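Local coordinates for protein homospermidine synthase (Legionella pneumophila subsp. pneumophila str. Philadelphia 1, PDB 2PH5) that binds NAD and probably catalyses formation of the polyamine homospermidine, at residues F33-I38 with S399-I404; Q149-I154 with I404-E409. All coordinates share one frame; numbering follows the deposited sequence.

Interaction 1: F33-I38 with S399-I404; sequences FEKFDI and SMISGI
Phe36 and Ile401 meet ring edge to methyl: CD1 of Ile401 sits near the plane of the phenyl ring, 3.8 Å from CE2 of Phe36. The two side chains run past each other in opposite senses. In Ile401, CG1 lies anti to the backbone N (chi1 -162°), and this carries the longer branch out from helix 391-408 to the ring. A second, looser apolar contact joins CZ of Phe36 to CG2 of Ile404, one turn further along the same helix, at 4.3 Å. Phe36 thus lies against two residues of one helical ridge, and Phe16 meets its ring edge-to-face.

Helix 23-35 is the helix that follows the first strand, 16-19, of the NAD-binding Rossmann fold; the junction of strand and helix fits a GxGxxG pattern (Gly20, Gly22, Gly25), and Phe21, Cys23 and Val24 there bind NAD. Phe36 is the first residue to leave helical geometry at the far end of this helix, and helix 391-408 packs beside it, Ile401 also touching Leu31 and Ile32.

The aliphatic part of Lys35 gives the remaining contact, its CG 4.2 Å from CG1 of Ile401. The lysine chain starts toward helix 391-408 but bends at chi2 (-81°), so that CG does the touching and the amine is carried off from Ile401. No hydrogen bond crosses between the segments. The closest CA pair, Lys35 and Ile401, is 8.1 Å apart, which leaves the meeting to side chains. Ile404 also touches Phe86 and Ile88 of strand 86-89.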
ATOM      1  N   PHE A  33      -3.282  37.519   7.146  1.00 33.53           N
ATOM      2  CA  PHE A  33      -2.483  38.647   7.595  1.00 34.57           C
ATOM      3  C   PHE A  33      -1.441  39.016   6.555  1.00 35.46           C
ATOM      4  O   PHE A  33      -0.831  40.078   6.625  1.00 35.95           O
ATOM      5  CB  PHE A  33      -1.814  38.323   8.928  1.00 33.06           C
ATOM      6  CG  PHE A  33      -2.776  38.248  10.067  1.00 33.87           C
ATOM      7  CD1 PHE A  33      -3.407  39.398  10.531  1.00 33.29           C
ATOM      8  CD2 PHE A  33      -3.087  37.025  10.652  1.00 33.47           C
ATOM      9  CE1 PHE A  33      -4.341  39.331  11.568  1.00 33.83           C
ATOM     10  CE2 PHE A  33      -4.018  36.946  11.688  1.00 33.61           C
ATOM     11  CZ  PHE A  33      -4.647  38.100  12.146  1.00 32.89           C
ATOM     12  N   GLU A  34      -1.252  38.138   5.579  1.00 37.20           N
ATOM     13  CA  GLU A  34      -0.279  38.381   4.524  1.00 39.02           C
ATOM     14  C   GLU A  34      -0.906  39.199   3.397  1.00 39.39           C
ATOM     15  O   GLU A  34      -0.230  39.990   2.745  1.00 41.34           O
ATOM     16  CB  GLU A  34       0.239  37.051   3.976  1.00 41.33           C
ATOM     17  CG  GLU A  34       1.420  37.173   3.023  1.00 45.36           C
ATOM     18  CD  GLU A  34       1.815  35.839   2.415  1.00 48.56           C
ATOM     19  OE1 GLU A  34       1.693  34.803   3.110  1.00 51.24           O
ATOM     20  OE2 GLU A  34       2.255  35.820   1.247  1.00 50.84           O
ATOM     21  N   LYS A  35      -2.205  39.014   3.184  1.00 38.27           N
ATOM     22  CA  LYS A  35      -2.923  39.721   2.135  1.00 38.25           C
ATOM     23  C   LYS A  35      -3.804  40.862   2.641  1.00 37.77           C
ATOM     24  O   LYS A  35      -4.311  41.659   1.849  1.00 37.94           O
ATOM     25  CB  LYS A  35      -3.787  38.733   1.353  1.00 38.71           C
ATOM     26  CG  LYS A  35      -3.021  37.875   0.377  1.00 37.88           C
ATOM     27  CD  LYS A  35      -2.773  38.659  -0.871  1.00 38.15           C
ATOM     28  CE  LYS A  35      -2.266  37.786  -1.981  1.00 38.50           C
ATOM     29  NZ  LYS A  35      -2.043  38.644  -3.170  1.00 39.65           N
ATOM     30  N   PHE A  36      -3.995  40.949   3.951  1.00 37.43           N
ATOM     31  CA  PHE A  36      -4.841  41.998   4.502  1.00 37.60           C
ATOM     32  C   PHE A  36      -4.144  42.855   5.538  1.00 38.38           C
ATOM     33  O   PHE A  36      -3.448  42.344   6.415  1.00 39.37           O
ATOM     34  CB  PHE A  36      -6.106  41.382   5.101  1.00 33.90           C
ATOM     35  CG  PHE A  36      -7.025  40.794   4.078  1.00 31.19           C
ATOM     36  CD1 PHE A  36      -7.942  41.591   3.409  1.00 32.06           C
ATOM     37  CD2 PHE A  36      -6.942  39.448   3.747  1.00 30.35           C
ATOM     38  CE1 PHE A  36      -8.767  41.053   2.420  1.00 31.10           C
ATOM     39  CE2 PHE A  36      -7.761  38.901   2.758  1.00 27.94           C
ATOM     40  CZ  PHE A  36      -8.673  39.704   2.095  1.00 28.12           C
ATOM     41  N   ASP A  37      -4.320  44.168   5.415  1.00 39.98           N
ATOM     42  CA  ASP A  37      -3.733  45.118   6.353  1.00 41.75           C
ATOM     43  C   ASP A  37      -4.746  45.255   7.476  1.00 41.17           C
ATOM     44  O   ASP A  37      -5.249  46.340   7.774  1.00 42.91           O
ATOM     45  CB  ASP A  37      -3.507  46.472   5.677  1.00 43.68           C
ATOM     46  CG  ASP A  37      -2.961  47.510   6.633  1.00 44.28           C
ATOM     47  OD1 ASP A  37      -2.050  47.169   7.419  1.00 44.90           O
ATOM     48  OD2 ASP A  37      -3.442  48.660   6.594  1.00 45.38           O
ATOM     49  N   ILE A  38      -5.031  44.119   8.090  1.00 40.15           N
ATOM     50  CA  ILE A  38      -6.007  44.025   9.147  1.00 38.90           C
ATOM     51  C   ILE A  38      -5.344  43.842  10.507  1.00 38.97           C
ATOM     52  O   ILE A  38      -4.178  43.441  10.599  1.00 35.80           O
ATOM     53  CB  ILE A  38      -6.961  42.849   8.838  1.00 39.44           C
ATOM     54  CG1 ILE A  38      -8.238  42.970   9.651  1.00 43.20           C
ATOM     55  CG2 ILE A  38      -6.277  41.524   9.115  1.00 37.53           C
ATOM     56  CD1 ILE A  38      -9.303  41.967   9.244  1.00 46.24           C
ATOM     57  N   SER A 399      -6.180  28.907  -2.492  1.00 25.64           N
ATOM     58  CA  SER A 399      -7.445  29.023  -3.212  1.00 27.80           C
ATOM     59  C   SER A 399      -8.492  29.796  -2.409  1.00 27.44           C
ATOM     60  O   SER A 399      -9.213  30.643  -2.946  1.00 27.72           O
ATOM     61  CB  SER A 399      -7.984  27.629  -3.536  1.00 28.69           C
ATOM     62  OG  SER A 399      -6.964  26.833  -4.117  1.00 33.93           O
HETATM   63  N   MSE A 400      -8.573  29.496  -1.119  1.00 26.16           N
HETATM   64  CA  MSE A 400      -9.530  30.165  -0.254  1.00 26.47           C
HETATM   65  C   MSE A 400      -9.266  31.655  -0.100  1.00 24.05           C
HETATM   66  O   MSE A 400     -10.182  32.466  -0.246  1.00 20.64           O
HETATM   67  CB  MSE A 400      -9.539  29.508   1.118  1.00 32.07           C
HETATM   68  CG  MSE A 400      -9.940  28.060   1.062  1.00 42.05           C
HETATM   69 SE   MSE A 400     -10.923  27.579   2.626  1.00 61.51          SE
HETATM   70  CE  MSE A 400     -12.681  28.144   2.026  1.00 52.32           C
ATOM     71  N   ILE A 401      -8.021  32.015   0.197  1.00 22.21           N
ATOM     72  CA  ILE A 401      -7.683  33.418   0.366  1.00 21.37           C
ATOM     73  C   ILE A 401      -7.999  34.141  -0.947  1.00 21.12           C
ATOM     74  O   ILE A 401      -8.377  35.305  -0.926  1.00 20.46           O
ATOM     75  CB  ILE A 401      -6.170  33.625   0.748  1.00 21.47           C
ATOM     76  CG1 ILE A 401      -5.944  35.027   1.336  1.00 21.54           C
ATOM     77  CG2 ILE A 401      -5.282  33.509  -0.496  1.00 20.70           C
ATOM     78  CD1 ILE A 401      -6.667  35.297   2.651  1.00 20.00           C
ATOM     79  N   SER A 402      -7.857  33.456  -2.084  1.00 18.71           N
ATOM     80  CA  SER A 402      -8.164  34.085  -3.370  1.00 17.46           C
ATOM     81  C   SER A 402      -9.673  34.266  -3.465  1.00 18.13           C
ATOM     82  O   SER A 402     -10.157  35.332  -3.839  1.00 21.47           O
ATOM     83  CB  SER A 402      -7.700  33.219  -4.546  1.00 16.01           C
ATOM     84  OG  SER A 402      -6.326  32.907  -4.469  1.00 17.92           O
ATOM     85  N   GLY A 403     -10.407  33.207  -3.136  1.00 16.81           N
ATOM     86  CA  GLY A 403     -11.855  33.263  -3.171  1.00 18.39           C
ATOM     87  C   GLY A 403     -12.392  34.321  -2.223  1.00 20.29           C
ATOM     88  O   GLY A 403     -13.365  35.009  -2.538  1.00 20.48           O
ATOM     89  N   ILE A 404     -11.758  34.451  -1.058  1.00 20.70           N
ATOM     90  CA  ILE A 404     -12.174  35.441  -0.070  1.00 23.87           C
ATOM     91  C   ILE A 404     -12.003  36.842  -0.658  1.00 24.77           C
ATOM     92  O   ILE A 404     -12.883  37.688  -0.527  1.00 25.46           O
ATOM     93  CB  ILE A 404     -11.340  35.320   1.257  1.00 23.11           C
ATOM     94  CG1 ILE A 404     -11.685  34.006   1.972  1.00 22.23           C
ATOM     95  CG2 ILE A 404     -11.617  36.512   2.176  1.00 20.18           C
ATOM     96  CD1 ILE A 404     -10.888  33.748   3.256  1.00 20.66           C
TER

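Interaction 2: Q149-I154 with I404-E409; sequences QKTALI and IIWAIE
Thr151 uses its methyl group to meet the end of helix 391-408. CG2 lies 4.0 Å from CZ3 of Trp406 and 4.2 Å from CB of Ala407, so one methyl touches two consecutive helix residues. With chi1 at -61°, CG2 is anti to the backbone N and OG1 stands beside that N; the hydroxyl is hydrogen-bonded to the carbonyl O of His410, just past the helix. The threonine and tryptophan side chains cross at about a right angle, and the backbones come close here, CA of Thr151 lying 6.4 Å from CA of Ala407. After Ala152, which points away, Leu153 turns back to the helix and brings CD1 to 4.5 Å from CZ3 of Trp406, a looser apolar contact with the same ring carbon. In Trp406, CG lies opposite the backbone N (chi1 -176°), which swings the indole out to both residues; His410 stacks on it and Tyr425 meets it edge-to-face. Val416 touches Thr151, Leu153 and Trp406 alike. Strand 152-153 lies between strands 109-112 and 415-416 in the parallel sheet; helix 391-408 packs on that sheet, running nearly antiparallel to strand 152-153, before strand 415-416, as helices do in a Rossmann fold.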
ATOM      1  N   GLN A 149     -29.061  37.605  -1.291  1.00 53.12           N
ATOM      2  CA  GLN A 149     -28.421  38.671  -2.048  1.00 51.37           C
ATOM      3  C   GLN A 149     -26.909  38.632  -1.854  1.00 49.11           C
ATOM      4  O   GLN A 149     -26.142  38.660  -2.821  1.00 49.82           O
ATOM      5  CB  GLN A 149     -28.977  40.025  -1.589  1.00 54.09           C
ATOM      6  CG  GLN A 149     -29.258  41.031  -2.708  1.00 58.04           C
ATOM      7  CD  GLN A 149     -28.133  42.037  -2.915  1.00 59.79           C
ATOM      8  OE1 GLN A 149     -27.772  42.785  -2.000  1.00 59.88           O
ATOM      9  NE2 GLN A 149     -27.579  42.065  -4.124  1.00 60.24           N
ATOM     10  N   LYS A 150     -26.488  38.562  -0.594  1.00 45.49           N
ATOM     11  CA  LYS A 150     -25.069  38.524  -0.243  1.00 40.03           C
ATOM     12  C   LYS A 150     -24.339  37.322  -0.836  1.00 36.86           C
ATOM     13  O   LYS A 150     -24.890  36.224  -0.913  1.00 36.06           O
ATOM     14  CB  LYS A 150     -24.926  38.560   1.280  1.00 39.84           C
ATOM     15  CG  LYS A 150     -25.044  39.962   1.846  1.00 37.10           C
ATOM     16  CD  LYS A 150     -23.885  40.791   1.345  1.00 36.73           C
ATOM     17  CE  LYS A 150     -23.988  42.228   1.755  1.00 38.54           C
ATOM     18  NZ  LYS A 150     -22.816  42.960   1.210  1.00 39.56           N
ATOM     19  N   THR A 151     -23.097  37.541  -1.256  1.00 32.52           N
ATOM     20  CA  THR A 151     -22.296  36.489  -1.873  1.00 29.97           C
ATOM     21  C   THR A 151     -21.884  35.371  -0.916  1.00 29.62           C
ATOM     22  O   THR A 151     -21.461  35.614   0.214  1.00 27.84           O
ATOM     23  CB  THR A 151     -21.023  37.075  -2.527  1.00 28.44           C
ATOM     24  OG1 THR A 151     -21.405  38.004  -3.543  1.00 29.06           O
ATOM     25  CG2 THR A 151     -20.175  35.976  -3.151  1.00 26.06           C
ATOM     26  N   ALA A 152     -22.023  34.142  -1.390  1.00 26.97           N
ATOM     27  CA  ALA A 152     -21.657  32.977  -0.616  1.00 27.13           C
ATOM     28  C   ALA A 152     -20.954  32.016  -1.562  1.00 26.71           C
ATOM     29  O   ALA A 152     -21.608  31.282  -2.314  1.00 27.37           O
ATOM     30  CB  ALA A 152     -22.909  32.328  -0.025  1.00 29.64           C
ATOM     31  N   LEU A 153     -19.624  32.051  -1.546  1.00 24.19           N
ATOM     32  CA  LEU A 153     -18.797  31.199  -2.399  1.00 23.07           C
ATOM     33  C   LEU A 153     -18.681  29.826  -1.755  1.00 23.00           C
ATOM     34  O   LEU A 153     -18.151  29.696  -0.654  1.00 24.10           O
ATOM     35  CB  LEU A 153     -17.398  31.813  -2.555  1.00 23.77           C
ATOM     36  CG  LEU A 153     -16.483  31.224  -3.640  1.00 23.35           C
ATOM     37  CD1 LEU A 153     -17.133  31.408  -5.006  1.00 22.61           C
ATOM     38  CD2 LEU A 153     -15.124  31.908  -3.603  1.00 22.43           C
ATOM     39  N   ILE A 154     -19.169  28.800  -2.440  1.00 23.31           N
ATOM     40  CA  ILE A 154     -19.130  27.454  -1.886  1.00 25.01           C
ATOM     41  C   ILE A 154     -18.110  26.521  -2.527  1.00 24.34           C
ATOM     42  O   ILE A 154     -17.675  26.735  -3.658  1.00 24.85           O
ATOM     43  CB  ILE A 154     -20.525  26.798  -1.959  1.00 25.09           C
ATOM     44  CG1 ILE A 154     -21.008  26.762  -3.414  1.00 26.09           C
ATOM     45  CG2 ILE A 154     -21.499  27.576  -1.090  1.00 24.05           C
ATOM     46  CD1 ILE A 154     -22.365  26.094  -3.608  1.00 23.30           C
ATOM     47  N   ILE A 404     -11.758  34.451  -1.058  1.00 20.70           N
ATOM     48  CA  ILE A 404     -12.174  35.441  -0.070  1.00 23.87           C
ATOM     49  C   ILE A 404     -12.003  36.842  -0.658  1.00 24.77           C
ATOM     50  O   ILE A 404     -12.883  37.688  -0.527  1.00 25.46           O
ATOM     51  CB  ILE A 404     -11.340  35.320   1.257  1.00 23.11           C
ATOM     52  CG1 ILE A 404     -11.685  34.006   1.972  1.00 22.23           C
ATOM     53  CG2 ILE A 404     -11.617  36.512   2.176  1.00 20.18           C
ATOM     54  CD1 ILE A 404     -10.888  33.748   3.256  1.00 20.66           C
ATOM     55  N   ILE A 405     -10.877  37.089  -1.316  1.00 25.29           N
ATOM     56  CA  ILE A 405     -10.645  38.396  -1.911  1.00 27.30           C
ATOM     57  C   ILE A 405     -11.659  38.673  -3.015  1.00 27.51           C
ATOM     58  O   ILE A 405     -12.088  39.809  -3.199  1.00 26.90           O
ATOM     59  CB  ILE A 405      -9.237  38.501  -2.520  1.00 27.40           C
ATOM     60  CG1 ILE A 405      -8.184  38.260  -1.437  1.00 27.63           C
ATOM     61  CG2 ILE A 405      -9.044  39.887  -3.149  1.00 27.12           C
ATOM     62  CD1 ILE A 405      -6.799  38.030  -1.991  1.00 29.25           C
ATOM     63  N   TRP A 406     -12.038  37.628  -3.745  1.00 27.81           N
ATOM     64  CA  TRP A 406     -12.994  37.769  -4.835  1.00 28.19           C
ATOM     65  C   TRP A 406     -14.352  38.198  -4.304  1.00 28.15           C
ATOM     66  O   TRP A 406     -14.980  39.112  -4.835  1.00 29.64           O
ATOM     67  CB  TRP A 406     -13.153  36.447  -5.595  1.00 29.11           C
ATOM     68  CG  TRP A 406     -14.049  36.562  -6.800  1.00 32.53           C
ATOM     69  CD1 TRP A 406     -13.700  37.014  -8.048  1.00 33.51           C
ATOM     70  CD2 TRP A 406     -15.453  36.279  -6.858  1.00 33.33           C
ATOM     71  NE1 TRP A 406     -14.802  37.029  -8.870  1.00 33.63           N
ATOM     72  CE2 TRP A 406     -15.889  36.585  -8.167  1.00 33.35           C
ATOM     73  CE3 TRP A 406     -16.386  35.799  -5.931  1.00 35.21           C
ATOM     74  CZ2 TRP A 406     -17.218  36.426  -8.573  1.00 34.43           C
ATOM     75  CZ3 TRP A 406     -17.717  35.641  -6.337  1.00 36.05           C
ATOM     76  CH2 TRP A 406     -18.116  35.955  -7.645  1.00 34.88           C
ATOM     77  N   ALA A 407     -14.799  37.530  -3.250  1.00 28.42           N
ATOM     78  CA  ALA A 407     -16.091  37.826  -2.660  1.00 28.56           C
ATOM     79  C   ALA A 407     -16.172  39.251  -2.120  1.00 29.88           C
ATOM     80  O   ALA A 407     -17.208  39.900  -2.245  1.00 30.15           O
ATOM     81  CB  ALA A 407     -16.399  36.816  -1.555  1.00 27.63           C
ATOM     82  N   ILE A 408     -15.091  39.744  -1.527  1.00 30.28           N
ATOM     83  CA  ILE A 408     -15.096  41.098  -0.988  1.00 33.40           C
ATOM     84  C   ILE A 408     -15.404  42.155  -2.058  1.00 35.08           C
ATOM     85  O   ILE A 408     -16.152  43.093  -1.803  1.00 35.78           O
ATOM     86  CB  ILE A 408     -13.750  41.432  -0.299  1.00 32.89           C
ATOM     87  CG1 ILE A 408     -13.590  40.553   0.942  1.00 32.18           C
ATOM     88  CG2 ILE A 408     -13.692  42.913   0.074  1.00 28.97           C
ATOM     89  CD1 ILE A 408     -12.263  40.700   1.636  1.00 35.41           C
ATOM     90  N   GLU A 409     -14.841  42.015  -3.251  1.00 36.91           N
ATOM     91  CA  GLU A 409     -15.119  43.002  -4.278  1.00 40.71           C
ATOM     92  C   GLU A 409     -16.334  42.624  -5.136  1.00 39.84           C
ATOM     93  O   GLU A 409     -16.629  43.269  -6.142  1.00 40.24           O
ATOM     94  CB  GLU A 409     -13.883  43.240  -5.148  1.00 45.09           C
ATOM     95  CG  GLU A 409     -13.413  42.049  -5.940  1.00 52.11           C
ATOM     96  CD  GLU A 409     -12.305  42.415  -6.913  1.00 56.32           C
ATOM     97  OE1 GLU A 409     -11.196  42.770  -6.449  1.00 58.26           O
ATOM     98  OE2 GLU A 409     -12.546  42.353  -8.139  1.00 57.62           O
TER

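How the interactions relate
Interactions 1 and 2 lie about 12 Å apart, centre to centre, on successive turns of helix 391-408 and share Ile404. Along the chain their segments alternate: 33-38, 149-154, then 399-404 and 404-409. They also touch directly, Phe36 CE1 lying 3.6 Å from Ile408 CD1 and Gly403 CA 3.6 Å from Leu153 CD2. One late helix therefore packs against the end of helix 23-35 and against strand 152-153 of the seven-stranded parallel sheet, whose edge strand 415-416 follows it. The NAD-binding domain is thus completed by chain that returns from the intervening region, which includes the separate mixed sheet.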